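Local coordinates for L-arabinose ABC transporter, periplasmic L-arabinose-binding protein (Burkholderia thailandensis, PDB 4KZK) that binds beta-D-galactopyranose and probably captures L-arabinose in the periplasm for delivery to an ABC transporter, at residues N218-A223 and V244-A249; D191-A196 and H232-G237; E59-D64 and T298-Y303. All blocks are in the same frame, centred on the assembly; numbering follows the deposited sequence. Where two conformers were deposited one is given.

Contact 1 of 3, residues N218-A223 and V244-A249; sequences NAANIA and VGAVRA
The carboxamide of N221 lays one face against the methyl of A249. CB of A249 is 3.5 Å from N221 OD1 and 3.8 Å from N221 ND2. It sits over that face displaced from CG, past the OD1 and ND2 side, and closest to OD1. The CB of N221 points along the interface, and chi1 of -89° swings the amide over A249. At the oxygen end a water takes over. It donates to OD1 of N221 at 2.8 Å and to the backbone O of A249, also at 2.8 Å. The water thus joins a side chain of one helix to a main-chain carbonyl of the other. OD1 of N221 has a further, weak hydrogen bond from R253 NH2. Together these bonds limit how the amide can turn.

Deeper in, the contact is all alanine. CB of A220 points across the gap between A246 and A249, one turn apart on helix 240-252. It lies 3.7 Å from CA of A246 and 3.7 Å from CB of A249. The CB atoms of A220 and A246 are 3.9 Å apart, but that of A246 does not aim straight at the other helix. No direct hydrogen bond crosses the interface. The small residues let the segment axes approach to 8.2 Å, with a crossing angle of -46°.

A220 and A246 also rest on L172 of strand 170-175, in the sheet beneath. F217 and F224 of helix 213-226 pack on A249. Two neighbouring helices thus cover the same face of a largely parallel sheet. This is the alpha/beta layering of a Rossmann-like lobe in a type I periplasmic binding protein.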
ATOM      1  N   ASN A 218     -17.229   0.612  -4.880  1.00 13.14           N
ATOM      2  CA  ASN A 218     -18.459   1.220  -4.361  1.00 14.06           C
ATOM      3  C   ASN A 218     -18.353   2.716  -4.150  1.00 14.06           C
ATOM      4  O   ASN A 218     -19.264   3.464  -4.480  1.00 14.54           O
ATOM      5  CB  ASN A 218     -18.905   0.534  -3.065  1.00 14.78           C
ATOM      6  CG  ASN A 218     -19.322  -0.902  -3.285  1.00 15.55           C
ATOM      7  OD1 ASN A 218     -19.725  -1.287  -4.381  1.00 16.81           O
ATOM      8  ND2 ASN A 218     -19.221  -1.694  -2.257  1.00 15.85           N
ATOM      9  N   ALA A 219     -17.253   3.174  -3.577  1.00 13.26           N
ATOM     10  CA  ALA A 219     -17.090   4.603  -3.368  1.00 13.25           C
ATOM     11  C   ALA A 219     -17.001   5.374  -4.679  1.00 13.40           C
ATOM     12  O   ALA A 219     -17.533   6.464  -4.799  1.00 13.54           O
ATOM     13  CB  ALA A 219     -15.875   4.865  -2.510  1.00 12.73           C
ATOM     14  N   ALA A 220     -16.322   4.811  -5.672  1.00 12.95           N
ATOM     15  CA  ALA A 220     -16.178   5.504  -6.963  1.00 13.50           C
ATOM     16  C   ALA A 220     -17.529   5.662  -7.645  1.00 14.56           C
ATOM     17  O   ALA A 220     -17.830   6.731  -8.168  1.00 15.14           O
ATOM     18  CB  ALA A 220     -15.186   4.786  -7.867  1.00 13.02           C
ATOM     19  N   ASN A 221     -18.344   4.610  -7.616  1.00 15.43           N
ATOM     20  CA  ASN A 221     -19.651   4.650  -8.252  1.00 16.87           C
ATOM     21  C   ASN A 221     -20.533   5.729  -7.636  1.00 17.50           C
ATOM     22  O   ASN A 221     -21.250   6.422  -8.361  1.00 18.51           O
ATOM     23  CB  ASN A 221     -20.328   3.286  -8.201  1.00 17.85           C
ATOM     24  CG  ASN A 221     -19.967   2.428  -9.394  1.00 18.56           C
ATOM     25  OD1 ASN A 221     -19.822   2.942 -10.507  1.00 20.12           O
ATOM     26  ND2 ASN A 221     -19.819   1.126  -9.179  1.00 19.35           N
ATOM     27  N   ILE A 222     -20.452   5.887  -6.318  1.00 17.53           N
ATOM     28  CA  ILE A 222     -21.195   6.953  -5.649  1.00 18.17           C
ATOM     29  C   ILE A 222     -20.749   8.323  -6.166  1.00 18.75           C
ATOM     30  O   ILE A 222     -21.574   9.197  -6.445  1.00 19.69           O
ATOM     31  CB  ILE A 222     -21.061   6.879  -4.109  1.00 18.30           C
ATOM     32  CG1 ILE A 222     -21.830   5.662  -3.588  1.00 18.73           C
ATOM     33  CG2 ILE A 222     -21.567   8.166  -3.449  1.00 18.72           C
ATOM     34  CD1 ILE A 222     -21.633   5.356  -2.118  1.00 18.92           C
ATOM     35  N   ALA A 223     -19.444   8.500  -6.317  1.00 17.71           N
ATOM     36  CA  ALA A 223     -18.894   9.769  -6.777  1.00 18.05           C
ATOM     37  C   ALA A 223     -19.243  10.059  -8.236  1.00 18.67           C
ATOM     38  O   ALA A 223     -19.583  11.195  -8.587  1.00 19.30           O
ATOM     39  CB  ALA A 223     -17.381   9.770  -6.601  1.00 17.34           C
ATOM     40  N   VAL A 244      -7.676   0.382  -8.884  1.00  8.12           N
ATOM     41  CA  VAL A 244      -8.333  -0.450  -9.911  0.70  8.78           C
ATOM     42  C   VAL A 244      -9.840  -0.486  -9.678  1.00  8.96           C
ATOM     43  O   VAL A 244     -10.631  -0.599 -10.617  1.00  9.24           O
ATOM     44  CB  VAL A 244      -7.785  -1.895  -9.913  0.70  9.22           C
ATOM     45  CG1 VAL A 244      -8.788  -2.887 -10.526  0.70  9.90           C
ATOM     46  CG2 VAL A 244      -6.465  -1.930 -10.631  0.70  9.36           C
ATOM     47  N   GLY A 245     -10.254  -0.429  -8.420  1.00  9.05           N
ATOM     48  CA  GLY A 245     -11.685  -0.349  -8.146  1.00  9.69           C
ATOM     49  C   GLY A 245     -12.363   0.826  -8.827  1.00 10.07           C
ATOM     50  O   GLY A 245     -13.464   0.688  -9.394  1.00 10.94           O
ATOM     51  N   ALA A 246     -11.708   1.986  -8.808  1.00  9.87           N
ATOM     52  CA  ALA A 246     -12.226   3.172  -9.485  1.00 10.46           C
ATOM     53  C   ALA A 246     -12.213   3.005 -11.010  1.00 10.78           C
ATOM     54  O   ALA A 246     -13.114   3.480 -11.723  1.00 11.61           O
ATOM     55  CB  ALA A 246     -11.449   4.423  -9.067  1.00 10.47           C
ATOM     56  N   VAL A 247     -11.183   2.348 -11.530  1.00 10.14           N
ATOM     57  CA  VAL A 247     -11.085   2.119 -12.964  1.00 10.36           C
ATOM     58  C   VAL A 247     -12.252   1.211 -13.411  1.00 10.83           C
ATOM     59  O   VAL A 247     -12.933   1.490 -14.407  1.00 11.63           O
ATOM     60  CB  VAL A 247      -9.706   1.546 -13.367  1.00 10.00           C
ATOM     61  CG1 VAL A 247      -9.658   1.113 -14.839  1.00 10.46           C
ATOM     62  CG2 VAL A 247      -8.600   2.571 -13.086  1.00  9.52           C
ATOM     63  N   ARG A 248     -12.505   0.136 -12.665  1.00 10.79           N
ATOM     64  CA  ARG A 248     -13.632  -0.737 -12.975  1.00 11.36           C
ATOM     65  C   ARG A 248     -14.966  -0.001 -12.877  1.00 12.00           C
ATOM     66  O   ARG A 248     -15.847  -0.198 -13.714  1.00 12.60           O
ATOM     67  CB  ARG A 248     -13.680  -1.950 -12.041  1.00 11.11           C
ATOM     68  CG  ARG A 248     -12.562  -2.955 -12.256  1.00 10.66           C
ATOM     69  CD  ARG A 248     -12.649  -3.672 -13.600  1.00 11.16           C
ATOM     70  NE  ARG A 248     -11.783  -3.060 -14.599  1.00 11.00           N
ATOM     71  CZ  ARG A 248     -10.456  -3.199 -14.619  1.00 10.39           C
ATOM     72  NH1 ARG A 248      -9.736  -2.572 -15.529  1.00 10.39           N
ATOM     73  NH2 ARG A 248      -9.826  -3.937 -13.717  1.00 10.11           N
ATOM     74  N   ALA A 249     -15.129   0.818 -11.845  1.00 12.11           N
ATOM     75  CA  ALA A 249     -16.373   1.572 -11.700  1.00 13.21           C
ATOM     76  C   ALA A 249     -16.569   2.500 -12.899  1.00 13.80           C
ATOM     77  O   ALA A 249     -17.653   2.524 -13.507  1.00 15.12           O
ATOM     78  CB  ALA A 249     -16.375   2.337 -10.396  1.00 13.00           C
TER
HETATM   79  O   HOH W   1     -19.741   0.995 -12.472  1.00 22.55           O

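Contact 2 of 3, residues D191-A196 and H232-G237; sequences DALKAA and HWVAFG
Helix 180-195 nears its C-terminal end over strand 233-236, and the closest CA pair, L193 and V234, is 9.7 Å apart. That is a layer of side chains between helix and strand. It belongs to the alpha/beta sandwich of one Rossmann-like lobe, where helices cover both faces of the sheet. Within 191-196, A195 N bonds to D191 O four residues back, and A196 N to L193 O only three back. No hydrogen bond joins the two segments.

On the strand, V234 and F236 point to the helix. A235 between them points to the other face. L193 is the residue of 191-196 that touches the strand. It points down to the sheet, and its extended chi2 of 163° carries CD1 to the strand residues. There CD1 meets CG2 of V234 at 4.2 Å. The side chains of L193 and F236 approach from opposite directions. F236 has its CG between the backbone N and the carbonyl carbon (chi1 48°), and its ring is directed to the helix. A189 and V190, earlier in that helix, pack on the same ring. V171 and R173 of strand 170-175 touch it too. V234 is covered further by I155 of helix 144-161, and L193 by F198.

The phenyl is about 7 Å from the side chain of the galactose-binding R185 and about 12 Å from the sugar. Its CE1 makes the nearest touch, 3.5 Å from CD1 of L193, with the methyl set obliquely to the ring.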
ATOM      1  N   ASP A 191      -1.998  17.277  -3.836  1.00 12.82           N
ATOM      2  CA  ASP A 191      -1.137  18.460  -3.787  1.00 13.65           C
ATOM      3  C   ASP A 191      -0.355  18.579  -5.084  1.00 13.56           C
ATOM      4  O   ASP A 191      -0.233  19.665  -5.650  1.00 14.21           O
ATOM      5  CB  ASP A 191      -0.173  18.395  -2.584  1.00 14.20           C
ATOM      6  CG  ASP A 191      -0.856  18.654  -1.244  1.00 14.62           C
ATOM      7  OD1 ASP A 191      -2.067  18.972  -1.218  1.00 14.79           O
ATOM      8  OD2 ASP A 191      -0.173  18.557  -0.195  1.00 14.82           O
ATOM      9  N   ALA A 192       0.182  17.464  -5.573  1.00 12.66           N
ATOM     10  CA  ALA A 192       0.897  17.493  -6.853  1.00 12.77           C
ATOM     11  C   ALA A 192      -0.032  17.896  -8.010  1.00 13.09           C
ATOM     12  O   ALA A 192       0.366  18.625  -8.916  1.00 13.93           O
ATOM     13  CB  ALA A 192       1.571  16.144  -7.132  1.00 12.23           C
ATOM     14  N   LEU A 193      -1.276  17.433  -7.980  1.00 13.10           N
ATOM     15  CA  LEU A 193      -2.217  17.767  -9.047  1.00 13.53           C
ATOM     16  C   LEU A 193      -2.609  19.261  -9.005  1.00 14.96           C
ATOM     17  O   LEU A 193      -2.667  19.926 -10.045  1.00 15.49           O
ATOM     18  CB  LEU A 193      -3.452  16.860  -8.997  1.00 12.90           C
ATOM     19  CG  LEU A 193      -3.193  15.431  -9.478  1.00 12.24           C
ATOM     20  CD1 LEU A 193      -4.295  14.515  -9.012  1.00 11.83           C
ATOM     21  CD2 LEU A 193      -3.059  15.355 -10.988  1.00 12.43           C
ATOM     22  N   LYS A 194      -2.866  19.786  -7.814  1.00 15.91           N
ATOM     23  CA  LYS A 194      -3.167  21.213  -7.699  1.00 17.77           C
ATOM     24  C   LYS A 194      -1.991  22.066  -8.172  1.00 18.74           C
ATOM     25  O   LYS A 194      -2.199  23.085  -8.821  1.00 20.00           O
ATOM     26  CB  LYS A 194      -3.562  21.565  -6.283  1.00 18.77           C
ATOM     27  CG  LYS A 194      -4.924  21.006  -5.903  1.00 19.31           C
ATOM     28  CD  LYS A 194      -5.457  21.640  -4.621  1.00 20.88           C
ATOM     29  CE  LYS A 194      -4.521  21.452  -3.437  1.00 21.96           C
ATOM     30  NZ  LYS A 194      -5.151  21.873  -2.168  1.00 23.32           N
ATOM     31  N   ALA A 195      -0.771  21.619  -7.885  1.00 18.71           N
ATOM     32  CA  ALA A 195       0.462  22.320  -8.323  1.00 19.89           C
ATOM     33  C   ALA A 195       0.622  22.319  -9.839  1.00 20.20           C
ATOM     34  O   ALA A 195       1.362  23.139 -10.394  1.00 22.59           O
ATOM     35  CB  ALA A 195       1.684  21.680  -7.669  1.00 19.62           C
ATOM     36  N   ALA A 196      -0.083  21.399 -10.499  1.00 19.27           N
ATOM     37  CA  ALA A 196      -0.040  21.236 -11.943  1.00 19.03           C
ATOM     38  C   ALA A 196      -1.252  21.851 -12.619  1.00 19.20           C
ATOM     39  O   ALA A 196      -1.453  21.679 -13.820  1.00 19.62           O
ATOM     40  CB  ALA A 196       0.033  19.747 -12.276  1.00 18.22           C
ATOM     41  N   HIS A 232     -13.486  14.247 -18.506  1.00 18.90           N
ATOM     42  CA  HIS A 232     -12.216  13.634 -18.208  1.00 17.39           C
ATOM     43  C   HIS A 232     -12.056  13.468 -16.717  1.00 15.57           C
ATOM     44  O   HIS A 232     -12.415  14.375 -15.936  1.00 15.20           O
ATOM     45  CB  HIS A 232     -11.074  14.501 -18.714  1.00 17.86           C
ATOM     46  CG  HIS A 232     -10.960  14.554 -20.202  1.00 19.24           C
ATOM     47  ND1 HIS A 232     -10.451  15.648 -20.862  1.00 20.73           N
ATOM     48  CD2 HIS A 232     -11.254  13.637 -21.155  1.00 19.78           C
ATOM     49  CE1 HIS A 232     -10.440  15.407 -22.162  1.00 21.44           C
ATOM     50  NE2 HIS A 232     -10.912  14.188 -22.366  1.00 21.22           N
ATOM     51  N   TRP A 233     -11.478  12.331 -16.333  1.00 13.91           N
ATOM     52  CA  TRP A 233     -11.188  12.026 -14.931  1.00 12.75           C
ATOM     53  C   TRP A 233      -9.775  11.560 -14.698  1.00 11.86           C
ATOM     54  O   TRP A 233      -9.175  10.939 -15.561  1.00 11.48           O
ATOM     55  CB  TRP A 233     -12.080  10.894 -14.437  1.00 12.52           C
ATOM     56  CG  TRP A 233     -13.488  11.263 -14.158  1.00 12.90           C
ATOM     57  CD1 TRP A 233     -14.542  11.176 -15.021  1.00 13.71           C
ATOM     58  CD2 TRP A 233     -14.010  11.747 -12.917  1.00 12.99           C
ATOM     59  NE1 TRP A 233     -15.693  11.607 -14.393  1.00 14.13           N
ATOM     60  CE2 TRP A 233     -15.397  11.935 -13.095  1.00 13.73           C
ATOM     61  CE3 TRP A 233     -13.449  12.014 -11.660  1.00 12.57           C
ATOM     62  CZ2 TRP A 233     -16.226  12.404 -12.067  1.00 14.06           C
ATOM     63  CZ3 TRP A 233     -14.268  12.472 -10.644  1.00 12.88           C
ATOM     64  CH2 TRP A 233     -15.645  12.666 -10.854  1.00 13.67           C
ATOM     65  N   VAL A 234      -9.283  11.814 -13.491  1.00 11.47           N
ATOM     66  CA  VAL A 234      -8.100  11.139 -12.978  1.00 10.89           C
ATOM     67  C   VAL A 234      -8.486  10.506 -11.648  1.00 10.55           C
ATOM     68  O   VAL A 234      -9.458  10.939 -10.994  1.00 11.20           O
ATOM     69  CB  VAL A 234      -6.889  12.095 -12.831  1.00 10.89           C
ATOM     70  CG1 VAL A 234      -6.563  12.797 -14.149  1.00 11.39           C
ATOM     71  CG2 VAL A 234      -7.126  13.128 -11.753  1.00 11.08           C
ATOM     72  N   ALA A 235      -7.761   9.460 -11.262  1.00  9.84           N
ATOM     73  CA  ALA A 235      -8.110   8.753 -10.045  1.00  9.87           C
ATOM     74  C   ALA A 235      -6.894   8.134  -9.415  1.00  9.58           C
ATOM     75  O   ALA A 235      -5.936   7.777 -10.099  1.00  9.73           O
ATOM     76  CB  ALA A 235      -9.167   7.685 -10.320  1.00  9.84           C
ATOM     77  N   PHE A 236      -6.959   7.965  -8.105  1.00  9.92           N
ATOM     78  CA  PHE A 236      -5.883   7.367  -7.347  1.00  9.59           C
ATOM     79  C   PHE A 236      -6.409   7.037  -5.976  1.00 10.07           C
ATOM     80  O   PHE A 236      -7.378   7.624  -5.497  1.00  9.66           O
ATOM     81  CB  PHE A 236      -4.708   8.362  -7.252  1.00  9.75           C
ATOM     82  CG  PHE A 236      -5.134   9.748  -6.832  1.00 10.13           C
ATOM     83  CD1 PHE A 236      -5.557  10.670  -7.782  1.00 10.90           C
ATOM     84  CD2 PHE A 236      -5.170  10.113  -5.493  1.00 10.62           C
ATOM     85  CE1 PHE A 236      -5.988  11.927  -7.418  1.00 11.43           C
ATOM     86  CE2 PHE A 236      -5.594  11.371  -5.131  1.00 11.20           C
ATOM     87  CZ  PHE A 236      -6.004  12.283  -6.086  1.00 11.78           C
ATOM     88  N   GLY A 237      -5.715   6.143  -5.313  1.00 10.56           N
ATOM     89  CA  GLY A 237      -6.071   5.775  -3.956  1.00 10.85           C
ATOM     90  C   GLY A 237      -4.861   5.593  -3.077  1.00 10.85           C
ATOM     91  O   GLY A 237      -3.890   6.373  -3.118  1.00 13.57           O
TER

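Contact 3 of 3, residues E59-D64 and T298-Y303; sequences EQAAKD and TSVNMY
Two helices on one side of the sheet, in the lobe that supplies K44 and D123 to the galactose site, meet here through A61 and S299. Helix 49-65 is the connection in the first beta-alpha-beta crossover of the chain, between the parallel neighbours 38-43 and 68-73. Helix 291-308 comes much later and packs beside it. The nearest CA atoms, those of A61 and S299, are 6.4 Å apart.

The touching group of the first helix is a single methyl. CB of A61 points across and meets CB of S299 at 3.7 Å. It also grazes CG2 of V300, 4.3 Å away. S299 offers its CB here, not its hydroxyl. With OG beside the backbone N (chi1 -65°), the hydroxyl turns back along its own helix and bonds to O of G295. That bond satisfies a buried polar group within the helix. V300 lies at the flank of the contact and also packs on K65.

F67, just past the first helix, covers both A61 and S299. F41 of strand 38-43 lies against S299. A hydrogen bond between D64 OD2 and Y296 OH ties the two helices nearby. H294, earlier in helix 291-308, lines the sugar pocket. Close helix pairing of this kind, through small residues above a parallel sheet, fits the Rossmann-like lobes of type I periplasmic binding proteins.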
ATOM      1  N   GLU A  59      10.751 -15.318   2.873  1.00 21.29           N
ATOM      2  CA  GLU A  59      11.201 -16.707   2.683  1.00 24.15           C
ATOM      3  C   GLU A  59      12.641 -16.787   2.219  1.00 25.86           C
ATOM      4  O   GLU A  59      13.391 -17.714   2.608  1.00 27.16           O
ATOM      5  CB  GLU A  59      10.335 -17.447   1.664  1.00 24.89           C
ATOM      6  CG  GLU A  59       8.974 -17.867   2.172  1.00 24.98           C
ATOM      7  CD  GLU A  59       9.028 -18.975   3.213  1.00 26.84           C
ATOM      8  OE1 GLU A  59      10.120 -19.559   3.480  1.00 29.93           O
ATOM      9  OE2 GLU A  59       7.948 -19.283   3.745  1.00 27.60           O
ATOM     10  N   GLN A  60      13.041 -15.863   1.351  1.00 26.07           N
ATOM     11  CA  GLN A  60      14.441 -15.811   0.897  1.00 28.40           C
ATOM     12  C   GLN A  60      15.364 -15.502   2.083  1.00 28.60           C
ATOM     13  O   GLN A  60      16.442 -16.111   2.226  1.00 29.47           O
ATOM     14  CB  GLN A  60      14.585 -14.764  -0.218  1.00 29.57           C
ATOM     15  CG  GLN A  60      15.879 -14.762  -1.018  1.00 33.33           C
ATOM     16  CD  GLN A  60      15.840 -13.742  -2.163  1.00 34.74           C
ATOM     17  OE1 GLN A  60      16.749 -12.913  -2.310  1.00 37.43           O
ATOM     18  NE2 GLN A  60      14.789 -13.803  -2.981  1.00 34.66           N
ATOM     19  N   ALA A  61      14.927 -14.590   2.953  1.00 26.71           N
ATOM     20  CA  ALA A  61      15.668 -14.265   4.179  1.00 27.04           C
ATOM     21  C   ALA A  61      15.791 -15.483   5.097  1.00 27.93           C
ATOM     22  O   ALA A  61      16.857 -15.722   5.671  1.00 29.05           O
ATOM     23  CB  ALA A  61      15.001 -13.100   4.904  1.00 25.27           C
ATOM     24  N   ALA A  62      14.718 -16.271   5.185  1.00 27.31           N
ATOM     25  CA  ALA A  62      14.683 -17.476   6.017  1.00 28.77           C
ATOM     26  C   ALA A  62      15.715 -18.492   5.542  1.00 31.23           C
ATOM     27  O   ALA A  62      16.510 -19.021   6.342  1.00 32.94           O
ATOM     28  CB  ALA A  62      13.304 -18.101   5.990  1.00 27.91           C
ATOM     29  N   LYS A  63      15.705 -18.778   4.240  1.00 32.19           N
ATOM     30  CA  LYS A  63      16.658 -19.720   3.667  1.00 34.49           C
ATOM     31  C   LYS A  63      18.086 -19.210   3.863  1.00 36.25           C
ATOM     32  O   LYS A  63      18.966 -19.972   4.278  1.00 38.82           O
ATOM     33  CB  LYS A  63      16.375 -19.969   2.182  1.00 34.66           C
ATOM     34  N   ASP A  64      18.307 -17.923   3.598  1.00 35.24           N
ATOM     35  CA  ASP A  64      19.649 -17.340   3.664  1.00 36.55           C
ATOM     36  C   ASP A  64      20.218 -17.331   5.089  1.00 37.14           C
ATOM     37  O   ASP A  64      21.341 -17.815   5.317  1.00 38.93           O
ATOM     38  CB  ASP A  64      19.669 -15.921   3.082  1.00 35.41           C
ATOM     39  CG  ASP A  64      19.475 -15.891   1.559  1.00 35.59           C
ATOM     40  OD1 ASP A  64      19.512 -16.961   0.907  1.00 37.11           O
ATOM     41  OD2 ASP A  64      19.310 -14.780   1.012  1.00 33.93           O
ATOM     42  N   THR A 298      13.451  -6.366   6.567  1.00 16.71           N
ATOM     43  CA  THR A 298      12.786  -6.406   7.854  1.00 16.50           C
ATOM     44  C   THR A 298      13.106  -7.728   8.553  1.00 17.07           C
ATOM     45  O   THR A 298      13.416  -7.742   9.751  1.00 17.33           O
ATOM     46  CB  THR A 298      11.265  -6.292   7.708  1.00 15.35           C
ATOM     47  OG1 THR A 298      10.811  -7.280   6.770  1.00 15.13           O
ATOM     48  CG2 THR A 298      10.872  -4.875   7.267  1.00 14.85           C
ATOM     49  N   SER A 299      13.038  -8.835   7.815  1.00 17.11           N
ATOM     50  CA  SER A 299      13.255 -10.153   8.406  1.00 17.77           C
ATOM     51  C   SER A 299      14.696 -10.288   8.910  1.00 18.99           C
ATOM     52  O   SER A 299      14.940 -10.876   9.969  1.00 19.77           O
ATOM     53  CB  SER A 299      12.922 -11.270   7.405  1.00 17.62           C
ATOM     54  OG  SER A 299      11.543 -11.298   7.055  1.00 17.01           O
ATOM     55  N   VAL A 300      15.646  -9.730   8.167  1.00 19.37           N
ATOM     56  CA  VAL A 300      17.045  -9.731   8.625  1.00 20.69           C
ATOM     57  C   VAL A 300      17.237  -8.850   9.862  1.00 21.20           C
ATOM     58  O   VAL A 300      17.940  -9.252  10.810  1.00 22.32           O
ATOM     59  CB  VAL A 300      18.015  -9.336   7.488  1.00 21.04           C
ATOM     60  CG1 VAL A 300      19.423  -9.079   8.019  1.00 22.32           C
ATOM     61  CG2 VAL A 300      18.033 -10.437   6.437  1.00 20.96           C
ATOM     62  N   ASN A 301      16.623  -7.670   9.866  1.00 20.82           N
ATOM     63  CA  ASN A 301      16.672  -6.794  11.023  1.00 21.01           C
ATOM     64  C   ASN A 301      16.131  -7.516  12.253  1.00 20.88           C
ATOM     65  O   ASN A 301      16.761  -7.479  13.314  1.00 21.39           O
ATOM     66  CB  ASN A 301      15.904  -5.490  10.771  1.00 20.64           C
ATOM     67  CG  ASN A 301      16.620  -4.559   9.806  1.00 20.95           C
ATOM     68  OD1 ASN A 301      17.836  -4.651   9.598  1.00 22.33           O
ATOM     69  ND2 ASN A 301      15.871  -3.633   9.230  1.00 20.22           N
ATOM     70  N   MET A 302      15.000  -8.203  12.101  1.00 19.81           N
ATOM     71  CA  MET A 302      14.448  -9.032  13.180  1.00 19.81           C
ATOM     72  C   MET A 302      15.402 -10.165  13.595  1.00 21.46           C
ATOM     73  O   MET A 302      15.653 -10.359  14.776  1.00 21.56           O
ATOM     74  CB  MET A 302      13.075  -9.610  12.783  1.00 18.39           C
ATOM     75  CG  MET A 302      12.468 -10.537  13.833  1.00 18.33           C
ATOM     76  SD  MET A 302      12.215  -9.717  15.417  1.00 17.83           S
ATOM     77  CE  MET A 302      10.826  -8.646  15.073  1.00 17.05           C
ATOM     78  N   TYR A 303      15.904 -10.926  12.631  1.00 22.59           N
ATOM     79  CA  TYR A 303      16.855 -12.007  12.897  1.00 24.50           C
ATOM     80  C   TYR A 303      18.040 -11.523  13.739  1.00 25.70           C
ATOM     81  O   TYR A 303      18.387 -12.116  14.771  1.00 26.81           O
ATOM     82  CB  TYR A 303      17.355 -12.605  11.583  1.00 24.90           C
ATOM     83  CG  TYR A 303      18.331 -13.742  11.807  1.00 26.48           C
ATOM     84  CD1 TYR A 303      17.881 -15.027  12.088  1.00 26.83           C
ATOM     85  CD2 TYR A 303      19.691 -13.523  11.753  1.00 27.84           C
ATOM     86  CE1 TYR A 303      18.774 -16.068  12.307  1.00 28.45           C
ATOM     87  CE2 TYR A 303      20.592 -14.555  11.976  1.00 29.45           C
ATOM     88  CZ  TYR A 303      20.122 -15.827  12.241  1.00 29.71           C
ATOM     89  OH  TYR A 303      21.017 -16.854  12.466  1.00 31.78           O
TER

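In the fold
Contacts 1 and 2 share one lobe, with centres 16 Å apart. Their segments alternate along the chain: 191-196, 218-223, 232-237, 244-249. Strand 233-236 lies between them. Contact 2 uses one of its faces, and A235 on the other touches A246 of contact 1, CB to CB at 4.2 Å. Contact 3 lies about 38 Å from both, centre to centre, across the middle of the chain. Its segments, 59-64 and 298-303, enclose the other two in sequence. Early and late parts of the chain thus build that lobe together, as in other two-lobed binding proteins. Galactose-binding residues come from both lobes, with the sugar between them.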